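Local coordinates for protein CD180 antigen (Mus musculus, PDB 3T6Q) that may cooperate with MD-1 and TLR4 in the innate immune response of B cells to bacterial lipopolysaccharide, leading to NF-kappa-B activation, at residues A[141-145]-A[160-166]; A[337-341]-A[357-363]; A[472-478]-A[494-499]. The contacts are given in a common frame with arbitrary orientation. Where two conformers were deposited one is given. Residue numbers count along the deposited sequence, not the author numbering.

Contact 1 (A[141-145]-A[160-166])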
loop_
_atom_site.group_PDB
_atom_site.type_symbol
_atom_site.label_atom_id
_atom_site.label_comp_id
_atom_site.label_asym_id
_atom_site.label_seq_id
_atom_site.Cartn_x
_atom_site.Cartn_y
_atom_site.Cartn_z
ATOM N N ILE A 141 -7.618 -0.421 1.866
ATOM C CA ILE A 141 -9.059 -0.175 2.089
ATOM C C ILE A 141 -9.391 -0.572 3.527
ATOM O O ILE A 141 -8.948 -1.642 4.016
ATOM C CB ILE A 141 -9.897 -1.006 1.076
ATOM C CG1 ILE A 141 -9.683 -0.454 -0.342
ATOM C CG2 ILE A 141 -11.394 -0.968 1.383
ATOM C CD1 ILE A 141 -10.223 -1.339 -1.472
ATOM N N SER A 142 -10.183 0.239 4.225
ATOM C CA SER A 142 -10.505 -0.137 5.604
ATOM C C SER A 142 -11.999 -0.225 5.865
ATOM O O SER A 142 -12.414 -0.411 6.980
ATOM C CB SER A 142 -9.880 0.824 6.599
ATOM O OG SER A 142 -10.341 2.133 6.306
ATOM N N SER A 143 -12.794 -0.140 4.821
ATOM C CA SER A 143 -14.225 -0.330 4.961
ATOM C C SER A 143 -14.753 -1.051 3.741
ATOM O O SER A 143 -14.290 -0.803 2.635
ATOM C CB SER A 143 -14.918 1.045 5.056
ATOM O OG SER A 143 -16.319 0.856 5.148
ATOM N N ILE A 144 -15.758 -1.904 3.929
ATOM C CA ILE A 144 -16.429 -2.557 2.787
ATOM C C ILE A 144 -17.560 -1.693 2.143
ATOM O O ILE A 144 -18.080 -2.038 1.071
ATOM C CB ILE A 144 -16.957 -3.970 3.183
ATOM C CG1 ILE A 144 -18.145 -3.880 4.117
ATOM C CG2 ILE A 144 -15.893 -4.749 3.969
ATOM C CD1 ILE A 144 -18.928 -5.173 4.197
ATOM N N LYS A 145 -17.915 -0.582 2.781
ATOM C CA LYS A 145 -19.088 0.215 2.361
ATOM C C LYS A 145 -18.990 0.599 0.897
ATOM O O LYS A 145 -17.976 1.130 0.446
ATOM C CB LYS A 145 -19.278 1.442 3.249
ATOM C CG LYS A 145 -20.545 2.230 2.871
ATOM C CD LYS A 145 -21.260 2.860 4.059
ATOM C CE LYS A 145 -20.328 3.604 4.994
ATOM N NZ LYS A 145 -19.977 4.939 4.448
ATOM N N PHE A 160 -12.111 -8.465 -0.995
ATOM C CA PHE A 160 -11.247 -7.547 -0.279
ATOM C C PHE A 160 -10.044 -8.270 0.349
ATOM O O PHE A 160 -9.510 -7.807 1.347
ATOM C CB PHE A 160 -12.010 -6.838 0.835
ATOM C CG PHE A 160 -13.108 -5.895 0.381
ATOM C CD1 PHE A 160 -12.828 -4.558 0.041
ATOM C CD2 PHE A 160 -14.448 -6.311 0.392
ATOM C CE1 PHE A 160 -13.866 -3.679 -0.324
ATOM C CE2 PHE A 160 -15.481 -5.440 0.024
ATOM C CZ PHE A 160 -15.197 -4.119 -0.318
ATOM N N GLN A 161 -9.619 -9.394 -0.228
ATOM C CA GLN A 161 -8.529 -10.195 0.371
ATOM C C GLN A 161 -7.306 -9.308 0.697
ATOM O O GLN A 161 -6.898 -8.521 -0.134
ATOM C CB GLN A 161 -8.103 -11.299 -0.605
ATOM C CG GLN A 161 -6.871 -12.061 -0.102
ATOM C CD GLN A 161 -6.645 -13.426 -0.737
ATOM O OE1 GLN A 161 -5.510 -13.922 -0.754
ATOM N NE2 GLN A 161 -7.705 -14.060 -1.198
ATOM N N ASN A 162 -6.725 -9.428 1.895
ATOM C CA ASN A 162 -5.487 -8.680 2.186
ATOM C C ASN A 162 -5.656 -7.139 2.217
ATOM O O ASN A 162 -4.966 -6.411 1.507
ATOM C CB ASN A 162 -4.352 -9.103 1.216
ATOM C CG ASN A 162 -2.982 -8.570 1.637
ATOM O OD1 ASN A 162 -2.679 -8.444 2.829
ATOM N ND2 ASN A 162 -2.134 -8.322 0.668
ATOM N N ASN A 163 -6.564 -6.637 3.069
ATOM C CA ASN A 163 -6.766 -5.192 3.217
ATOM C C ASN A 163 -6.693 -4.849 4.697
ATOM O O ASN A 163 -6.183 -5.634 5.476
ATOM C CB ASN A 163 -8.086 -4.744 2.541
ATOM C CG ASN A 163 -7.894 -4.389 1.061
ATOM O OD1 ASN A 163 -7.288 -3.378 0.745
ATOM N ND2 ASN A 163 -8.372 -5.229 0.162
ATOM N N ALA A 164 -7.154 -3.671 5.080
ATOM C CA ALA A 164 -7.004 -3.198 6.426
ATOM C C ALA A 164 -8.377 -3.051 7.055
ATOM O O ALA A 164 -8.637 -2.096 7.790
ATOM C CB ALA A 164 -6.282 -1.850 6.412
ATOM N N ILE A 165 -9.289 -3.951 6.734
ATOM C CA ILE A 165 -10.650 -3.827 7.322
ATOM C C ILE A 165 -10.657 -4.450 8.723
ATOM O O ILE A 165 -10.298 -5.621 8.896
ATOM C CB ILE A 165 -11.708 -4.486 6.412
ATOM C CG1 ILE A 165 -11.751 -3.748 5.074
ATOM C CG2 ILE A 165 -13.121 -4.468 7.052
ATOM C CD1 ILE A 165 -12.105 -4.621 3.917
ATOM N N HIS A 166 -11.099 -3.691 9.726
ATOM C CA HIS A 166 -11.112 -4.221 11.068
ATOM C C HIS A 166 -12.471 -4.240 11.728
ATOM O O HIS A 166 -12.598 -4.733 12.860
ATOM C CB HIS A 166 -10.071 -3.519 11.949
ATOM C CG HIS A 166 -10.334 -2.041 12.194
ATOM N ND1 HIS A 166 -9.968 -1.069 11.310
ATOM C CD2 HIS A 166 -10.900 -1.371 13.304
ATOM C CE1 HIS A 166 -10.304 0.150 11.816
ATOM N NE2 HIS A 166 -10.871 -0.042 13.037
HETATM O O HOH W 1 -12.102 -1.117 9.424
#
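Two successive leucine-rich repeats, LRR 5 and LRR 6, stack here through the asparagine ladder of the solenoid. Residues 160-166 leave strand 157-159, and Asn163 turns its side chain inward: OD1 accepts from Ile141 N (3.2 Å) and, weakly, from Asn139 N, while ND2 donates to Phe160 O at 3.1 Å and to Leu136 O. The amide thus serves backbone groups of both repeats; Asn189, one repeat on, likewise bonds Phe160 O and Ile165 N of this repeat. Ile141 O is satisfied by Ala164 N (2.9 Å). Beside these bonds, Ile144 packs on Phe160, CB to CE2 3.8 Å, with its CG2 over one face of the ring and 3.8 Å from Ile165 CD1. Ala164 and His166 also meet their counterparts in the second CD180 subunit, placing this edge at the dimer interface. Ser143 OG accepts from Lys145 N (3.2 Å) in an ST turn. Water 1 links the two backbones, donating to Ser142 O at 2.6 Å and accepting from His166 N at 2.8 Å.

Contact 2 (A[337-341]-A[357-363]). With NAG (2-acetamido-2-deoxy-beta-D-glucopyranose), chain E; MAN (alpha-D-mannopyranose), chain B; NAG (2-acetamido-2-deoxy-beta-D-glucopyranose), chain C; MAN (alpha-D-mannopyranose), chain D.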
loop_
_atom_site.group_PDB
_atom_site.type_symbol
_atom_site.label_atom_id
_atom_site.label_comp_id
_atom_site.label_asym_id
_atom_site.label_seq_id
_atom_site.Cartn_x
_atom_site.Cartn_y
_atom_site.Cartn_z
ATOM N N LYS A 337 0.805 -39.680 9.641
ATOM C CA LYS A 337 1.381 -40.944 10.120
ATOM C C LYS A 337 0.846 -42.037 9.182
ATOM O O LYS A 337 -0.204 -41.859 8.548
ATOM C CB LYS A 337 0.858 -41.248 11.548
ATOM C CG LYS A 337 1.390 -40.306 12.602
ATOM C CD LYS A 337 0.974 -40.733 13.997
ATOM C CE LYS A 337 1.085 -39.561 14.954
ATOM N NZ LYS A 337 2.475 -39.281 15.391
ATOM N N ARG A 338 1.508 -43.180 9.122
ATOM C CA ARG A 338 0.886 -44.366 8.493
ATOM C C ARG A 338 -0.504 -44.653 9.113
ATOM O O ARG A 338 -0.627 -44.794 10.322
ATOM C CB ARG A 338 1.822 -45.582 8.726
ATOM C CG ARG A 338 1.554 -46.836 7.907
ATOM C CD ARG A 338 0.182 -47.496 8.070
ATOM N NE ARG A 338 0.241 -48.973 8.124
ATOM C CZ ARG A 338 -0.735 -49.814 7.746
ATOM N NH1 ARG A 338 -0.508 -51.111 7.896
ATOM N NH2 ARG A 338 -1.912 -49.406 7.199
ATOM N N LEU A 339 -1.548 -44.771 8.309
ATOM C CA LEU A 339 -2.872 -44.961 8.866
ATOM C C LEU A 339 -3.218 -46.444 8.842
ATOM O O LEU A 339 -3.211 -47.039 7.781
ATOM C CB LEU A 339 -3.904 -44.173 8.041
ATOM C CG LEU A 339 -5.368 -44.224 8.536
ATOM C CD1 LEU A 339 -5.504 -43.561 9.921
ATOM C CD2 LEU A 339 -6.281 -43.551 7.527
ATOM N N GLU A 340 -3.542 -47.022 9.993
ATOM C CA GLU A 340 -4.041 -48.403 10.033
ATOM C C GLU A 340 -5.570 -48.346 9.851
ATOM O O GLU A 340 -6.258 -47.663 10.602
ATOM C CB GLU A 340 -3.670 -49.035 11.401
ATOM C CG GLU A 340 -4.374 -50.366 11.647
ATOM C CD GLU A 340 -4.073 -51.391 10.548
ATOM O OE1 GLU A 340 -2.885 -51.647 10.271
ATOM O OE2 GLU A 340 -5.021 -51.947 9.947
ATOM N N LEU A 341 -6.108 -49.084 8.902
ATOM C CA LEU A 341 -7.549 -49.002 8.615
ATOM C C LEU A 341 -8.388 -49.843 9.581
ATOM O O LEU A 341 -9.591 -49.621 9.739
ATOM C CB LEU A 341 -7.848 -49.471 7.182
ATOM C CG LEU A 341 -7.258 -48.616 6.040
ATOM C CD1 LEU A 341 -7.877 -48.987 4.696
ATOM C CD2 LEU A 341 -7.466 -47.130 6.352
ATOM N N LEU A 357 -9.290 -42.200 0.900
ATOM C CA LEU A 357 -8.246 -42.656 1.832
ATOM C C LEU A 357 -6.886 -42.664 1.119
ATOM O O LEU A 357 -6.071 -43.594 1.271
ATOM C CB LEU A 357 -8.556 -44.040 2.369
ATOM C CG LEU A 357 -9.767 -44.174 3.298
ATOM C CD1 LEU A 357 -10.088 -45.658 3.513
ATOM C CD2 LEU A 357 -9.531 -43.429 4.610
ATOM N N SER A 358 -6.667 -41.616 0.349
ATOM C CA SER A 358 -5.445 -41.469 -0.425
ATOM C C SER A 358 -4.275 -40.916 0.392
ATOM O O SER A 358 -4.480 -40.240 1.399
ATOM C CB SER A 358 -5.690 -40.638 -1.692
ATOM O OG SER A 358 -6.058 -39.321 -1.406
ATOM N N HIS A 359 -3.053 -41.223 -0.054
ATOM C CA HIS A 359 -1.849 -40.605 0.535
ATOM C C HIS A 359 -1.767 -40.904 2.024
ATOM O O HIS A 359 -1.336 -40.057 2.816
ATOM C CB HIS A 359 -1.944 -39.101 0.326
ATOM C CG HIS A 359 -1.428 -38.616 -1.009
ATOM N ND1 HIS A 359 -0.127 -38.692 -1.348
ATOM C CD2 HIS A 359 -2.097 -38.080 -2.107
ATOM C CE1 HIS A 359 0.060 -38.159 -2.579
ATOM N NE2 HIS A 359 -1.151 -37.794 -3.060
ATOM N N ASP A 360 -2.141 -42.110 2.426
ATOM C CA ASP A 360 -2.206 -42.446 3.837
ATOM C C ASP A 360 -1.148 -43.496 4.298
ATOM O O ASP A 360 -1.207 -43.980 5.445
ATOM C CB ASP A 360 -3.625 -42.919 4.173
ATOM C CG ASP A 360 -4.617 -41.744 4.392
ATOM O OD1 ASP A 360 -4.191 -40.610 4.634
ATOM O OD2 ASP A 360 -5.847 -41.983 4.328
ATOM N N ASP A 361 -0.262 -43.896 3.370
ATOM C CA ASP A 361 0.696 -44.989 3.557
ATOM C C ASP A 361 0.053 -46.267 4.060
ATOM O O ASP A 361 0.616 -46.951 4.927
ATOM C CB ASP A 361 1.778 -44.574 4.545
ATOM C CG ASP A 361 2.887 -43.731 3.896
ATOM O OD1 ASP A 361 3.085 -43.746 2.640
ATOM O OD2 ASP A 361 3.577 -43.040 4.675
ATOM N N ILE A 362 -1.163 -46.558 3.590
ATOM C CA ILE A 362 -1.897 -47.704 4.088
ATOM C C ILE A 362 -1.210 -48.923 3.469
ATOM O O ILE A 362 -0.885 -48.914 2.238
ATOM C CB ILE A 362 -3.393 -47.647 3.664
ATOM C CG1 ILE A 362 -4.122 -46.508 4.433
ATOM C CG2 ILE A 362 -4.089 -49.002 3.809
ATOM C CD1 ILE A 362 -5.353 -46.004 3.663
ATOM N N GLU A 363 -1.024 -49.946 4.307
ATOM C CA GLU A 363 -0.440 -51.245 3.873
ATOM C C GLU A 363 -1.274 -52.386 4.483
ATOM O O GLU A 363 -1.644 -52.330 5.660
ATOM C CB GLU A 363 1.043 -51.354 4.321
ATOM C CG GLU A 363 1.837 -52.517 3.678
ATOM C CD GLU A 363 1.683 -53.860 4.412
ATOM O OE1 GLU A 363 1.979 -54.950 3.805
ATOM O OE2 GLU A 363 1.253 -53.848 5.604
HETATM C C1 NAG E . -7.792 -39.798 -5.611
HETATM C C2 NAG E . -8.314 -38.794 -6.667
HETATM C C3 NAG E . -7.126 -38.151 -7.420
HETATM C C4 NAG E . -6.064 -37.641 -6.449
HETATM C C5 NAG E . -5.707 -38.726 -5.451
HETATM C C6 NAG E . -4.657 -38.324 -4.417
HETATM C C7 NAG E . -10.395 -38.923 -7.976
HETATM C C8 NAG E . -11.209 -39.746 -8.924
HETATM N N2 NAG E . -9.216 -39.448 -7.585
HETATM O O3 NAG E . -7.625 -37.091 -8.193
HETATM O O4 NAG E . -4.836 -37.298 -7.095
HETATM O O5 NAG E . -6.875 -39.175 -4.762
HETATM O O6 NAG E . -5.221 -37.452 -3.435
HETATM O O7 NAG E . -10.821 -37.827 -7.612
HETATM C C1 MAN B . 1.543 -35.007 -4.072
HETATM C C2 MAN B . 2.304 -34.380 -2.900
HETATM C C3 MAN B . 3.790 -34.649 -3.039
HETATM C C4 MAN B . 4.052 -36.148 -3.163
HETATM C C5 MAN B . 3.302 -36.649 -4.406
HETATM C C6 MAN B . 3.494 -38.160 -4.661
HETATM O O2 MAN B . 1.906 -35.025 -1.702
HETATM O O3 MAN B . 4.483 -34.107 -1.923
HETATM O O4 MAN B . 5.433 -36.319 -3.351
HETATM O O5 MAN B . 1.909 -36.359 -4.265
HETATM O O6 MAN B . 3.248 -38.890 -3.477
HETATM C C1 NAG C . -4.820 -36.107 -7.885
HETATM C C2 NAG C . -3.465 -35.437 -7.611
HETATM C C3 NAG C . -3.249 -34.240 -8.545
HETATM C C4 NAG C . -3.525 -34.583 -10.020
HETATM C C5 NAG C . -4.711 -35.496 -10.261
HETATM C C6 NAG C . -4.526 -36.225 -11.630
HETATM C C7 NAG C . -2.693 -35.444 -5.279
HETATM C C8 NAG C . -2.916 -34.806 -3.916
HETATM N N2 NAG C . -3.467 -34.981 -6.247
HETATM O O3 NAG C . -1.859 -33.837 -8.488
HETATM O O4 NAG C . -3.872 -33.363 -10.680
HETATM O O5 NAG C . -4.873 -36.508 -9.261
HETATM O O6 NAG C . -5.834 -36.690 -11.841
HETATM O O7 NAG C . -1.868 -36.336 -5.446
HETATM C C1 MAN D . 1.658 -34.017 -0.658
HETATM C C2 MAN D . 1.551 -34.755 0.674
HETATM C C3 MAN D . 0.222 -35.550 0.760
HETATM C C4 MAN D . -0.953 -34.592 0.451
HETATM C C5 MAN D . -0.732 -33.865 -0.902
HETATM C C6 MAN D . -1.834 -32.867 -1.254
HETATM O O2 MAN D . 1.537 -33.756 1.643
HETATM O O3 MAN D . 0.096 -36.070 2.064
HETATM O O4 MAN D . -2.197 -35.286 0.451
HETATM O O5 MAN D . 0.518 -33.172 -0.919
HETATM O O6 MAN D . -1.821 -31.806 -0.260
HETATM O O HOH W 2 2.398 -51.918 7.467
#
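One backbone hydrogen bond joins the segments, Leu339 N to Asp360 O at 3.0 Å. Asp360 directs OD1 to the backbone N of Asn335. Charged groups gather at Arg338, whose side chain reaches along 361-363: NH1 donates weakly to Glu363 O (2.8 Å), NH2 donates to Leu339 O (2.8 Å), and the guanidinium sits between two carboxylates, NH1 being 3.4 Å from Glu340 OE1 and a long 4.0 Å from Glu363 OE2. Both oxygens lie well out of its plane, so only charges interact; water 2 links Arg338 NH1 (3.0 Å) to Glu363 OE2 (2.9 Å). This is neighbour-to-neighbour stacking in a leucine-rich-repeat solenoid, LRR 11 against LRR 12, with Asn386 of the next repeat bonding Leu357 O, Asp360 N and Ile362 N. Apolar contacts fill the interior: Leu341 CD2 meets Ile362 CD1 at 3.6 Å and Leu357 CD1 at 4.1 Å, and Leu339 CD2 approaches Leu357 CD2 at 4.4 Å. Sugar contacts lie near the start of 357-363, where Ser358 OG accepts from NAG (chain E) O6 at 2.9 Å and His359 NE2 donates to NAG (chain C) O7 at 2.9 Å; the His359 ring has MAN (chain D) over one face and stacks with Tyr385.

Contact 3 (A[472-478]-A[494-499])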
loop_
_atom_site.group_PDB
_atom_site.type_symbol
_atom_site.label_atom_id
_atom_site.label_comp_id
_atom_site.label_asym_id
_atom_site.label_seq_id
_atom_site.Cartn_x
_atom_site.Cartn_y
_atom_site.Cartn_z
ATOM N N LEU A 472 -7.332 -58.041 -20.525
ATOM C CA LEU A 472 -8.276 -57.046 -21.062
ATOM C C LEU A 472 -9.441 -57.628 -21.823
ATOM O O LEU A 472 -10.469 -56.975 -21.973
ATOM C CB LEU A 472 -7.560 -56.012 -21.959
ATOM C CG LEU A 472 -6.319 -55.326 -21.383
ATOM C CD1 LEU A 472 -5.618 -54.574 -22.513
ATOM C CD2 LEU A 472 -6.686 -54.359 -20.246
ATOM N N GLN A 473 -9.295 -58.850 -22.322
ATOM C CA GLN A 473 -10.288 -59.410 -23.245
ATOM C C GLN A 473 -11.675 -59.671 -22.583
ATOM O O GLN A 473 -12.652 -59.911 -23.289
ATOM C CB GLN A 473 -9.732 -60.662 -23.959
ATOM C CG GLN A 473 -8.454 -60.455 -24.801
ATOM C CD GLN A 473 -8.715 -60.117 -26.275
ATOM O OE1 GLN A 473 -9.435 -59.178 -26.578
ATOM N NE2 GLN A 473 -8.087 -60.869 -27.195
ATOM N N THR A 474 -11.763 -59.585 -21.250
ATOM C CA THR A 474 -13.064 -59.655 -20.548
ATOM C C THR A 474 -13.821 -58.323 -20.436
ATOM O O THR A 474 -14.928 -58.299 -19.895
ATOM C CB THR A 474 -12.938 -60.247 -19.108
ATOM O OG1 THR A 474 -12.088 -59.409 -18.281
ATOM C CG2 THR A 474 -12.418 -61.688 -19.134
ATOM N N LEU A 475 -13.237 -57.223 -20.922
ATOM C CA LEU A 475 -13.817 -55.887 -20.684
ATOM C C LEU A 475 -14.656 -55.412 -21.894
ATOM O O LEU A 475 -14.323 -54.448 -22.578
ATOM C CB LEU A 475 -12.692 -54.872 -20.296
ATOM C CG LEU A 475 -11.915 -55.323 -19.039
ATOM C CD1 LEU A 475 -10.700 -54.430 -18.829
ATOM C CD2 LEU A 475 -12.799 -55.325 -17.789
ATOM N N GLY A 476 -15.756 -56.109 -22.164
ATOM C CA GLY A 476 -16.579 -55.828 -23.356
ATOM C C GLY A 476 -17.136 -54.417 -23.470
ATOM O O GLY A 476 -17.371 -53.962 -24.590
ATOM N N ARG A 477 -17.363 -53.703 -22.350
ATOM C CA ARG A 477 -17.871 -52.312 -22.470
ATOM C C ARG A 477 -16.792 -51.226 -22.473
ATOM O O ARG A 477 -17.077 -50.008 -22.444
ATOM C CB ARG A 477 -18.939 -52.023 -21.405
ATOM C CG ARG A 477 -20.026 -53.097 -21.358
ATOM C CD ARG A 477 -21.434 -52.556 -21.200
ATOM N NE ARG A 477 -22.139 -52.776 -22.463
ATOM C CZ ARG A 477 -23.300 -52.232 -22.811
ATOM N NH1 ARG A 477 -23.932 -51.397 -21.996
ATOM N NH2 ARG A 477 -23.823 -52.524 -23.996
ATOM N N LEU A 478 -15.537 -51.648 -22.485
ATOM C CA LEU A 478 -14.448 -50.680 -22.361
ATOM C C LEU A 478 -14.418 -49.659 -23.485
ATOM O O LEU A 478 -14.435 -50.021 -24.668
ATOM C CB LEU A 478 -13.101 -51.414 -22.278
ATOM C CG LEU A 478 -11.957 -50.538 -21.770
ATOM C CD1 LEU A 478 -12.221 -50.330 -20.262
ATOM C CD2 LEU A 478 -10.672 -51.366 -21.943
ATOM N N HIS A 494 -4.378 -59.593 -32.453
ATOM C CA HIS A 494 -5.658 -60.029 -31.904
ATOM C C HIS A 494 -5.795 -59.701 -30.447
ATOM O O HIS A 494 -6.741 -60.156 -29.819
ATOM C CB HIS A 494 -5.899 -61.542 -32.153
ATOM C CG HIS A 494 -6.050 -61.888 -33.610
ATOM N ND1 HIS A 494 -7.031 -61.361 -34.387
ATOM C CD2 HIS A 494 -5.276 -62.695 -34.445
ATOM C CE1 HIS A 494 -6.894 -61.823 -35.646
ATOM N NE2 HIS A 494 -5.821 -62.636 -35.678
ATOM N N ALA A 495 -4.880 -58.889 -29.898
ATOM C CA ALA A 495 -4.889 -58.560 -28.459
ATOM C C ALA A 495 -6.149 -57.854 -27.927
ATOM O O ALA A 495 -6.481 -57.977 -26.734
ATOM C CB ALA A 495 -3.662 -57.736 -28.086
ATOM N N PHE A 496 -6.798 -57.084 -28.783
ATOM C CA PHE A 496 -7.890 -56.201 -28.369
ATOM C C PHE A 496 -9.177 -56.565 -29.107
ATOM O O PHE A 496 -10.138 -55.790 -29.066
ATOM C CB PHE A 496 -7.571 -54.746 -28.715
ATOM C CG PHE A 496 -6.348 -54.177 -28.027
ATOM C CD1 PHE A 496 -5.974 -54.572 -26.737
ATOM C CD2 PHE A 496 -5.599 -53.201 -28.677
ATOM C CE1 PHE A 496 -4.862 -53.999 -26.110
ATOM C CE2 PHE A 496 -4.500 -52.613 -28.052
ATOM C CZ PHE A 496 -4.138 -53.016 -26.772
ATOM N N THR A 497 -9.182 -57.716 -29.799
ATOM C CA THR A 497 -10.316 -58.098 -30.666
ATOM C C THR A 497 -11.697 -58.184 -29.953
ATOM O O THR A 497 -12.722 -57.846 -30.547
ATOM C CB THR A 497 -10.038 -59.406 -31.450
ATOM O OG1 THR A 497 -8.725 -59.349 -32.027
ATOM C CG2 THR A 497 -11.043 -59.571 -32.596
ATOM N N SER A 498 -11.708 -58.632 -28.699
ATOM C CA SER A 498 -12.951 -58.703 -27.926
ATOM C C SER A 498 -13.435 -57.318 -27.510
ATOM O O SER A 498 -14.601 -57.140 -27.175
ATOM C CB SER A 498 -12.786 -59.601 -26.699
ATOM O OG SER A 498 -11.710 -59.177 -25.892
ATOM N N LEU A 499 -12.543 -56.328 -27.559
ATOM C CA LEU A 499 -12.886 -54.955 -27.118
ATOM C C LEU A 499 -13.486 -54.128 -28.245
ATOM O O LEU A 499 -12.789 -53.351 -28.919
ATOM C CB LEU A 499 -11.655 -54.253 -26.544
ATOM C CG LEU A 499 -10.996 -55.098 -25.459
ATOM C CD1 LEU A 499 -9.580 -54.609 -25.244
ATOM C CD2 LEU A 499 -11.804 -54.988 -24.175
HETATM O O HOH W 3 -16.893 -55.364 -26.832
#
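Leu472 opens the segment buried, its CD1 3.7 Å from Phe496 CE1 and its CB 4.1 Å from Leu499 CD1. Gln473, modelled here in one of two conformers, bends back over the opposing turns: OE1 accepts from Ser498 N (3.2 Å) and, at a very short 2.4 Å, from Ser498 OG, while NE2 donates weakly to His494 O (3.0 Å) and also to Lys468 O. One side-chain amide therefore ties the start of the type I turn 494-497 to Ser498, within the overlapping type I turn 496-499. Leu475 begins another type I turn, closed by Leu478 N to Leu475 O (3.1 Å), and its CB lies 4.0 Å from Leu499 CD2. Water 3 donates to Gly476 O (2.7 Å) and to Ser498 O (2.9 Å), joining the two backbones. Leu478 ends the series, CB 4.2 Å from Leu499 CD2, its side chain also touching Leu454 of strand 453-455. Equivalent loops of consecutive coils, stacked with leucines inward, are the repeat-to-repeat packing of a leucine-rich-repeat solenoid.

Overall arrangement
From the N terminus, the chain winds through one long leucine-rich-repeat solenoid, and the three contacts follow in series, none nesting or crossing. Each closes a loop of about one repeat, with 14 to 15 residues between its segments. Contact 1 joins the coil after strand 133-135 to the one after strand 157-159; contact 2 does the same for strands 329-331 and 354-356. Contact 3 instead ties the loop leading into strand 480-482 to the loop leading into strand 504-506. Their centres lie about 42 Å (1 to 2), 34 Å (2 to 3) and 60 Å (1 to 3) apart, contacts 1 and 3 on opposite sides of the chain's centre, so they join loops at well-separated points along the solenoid.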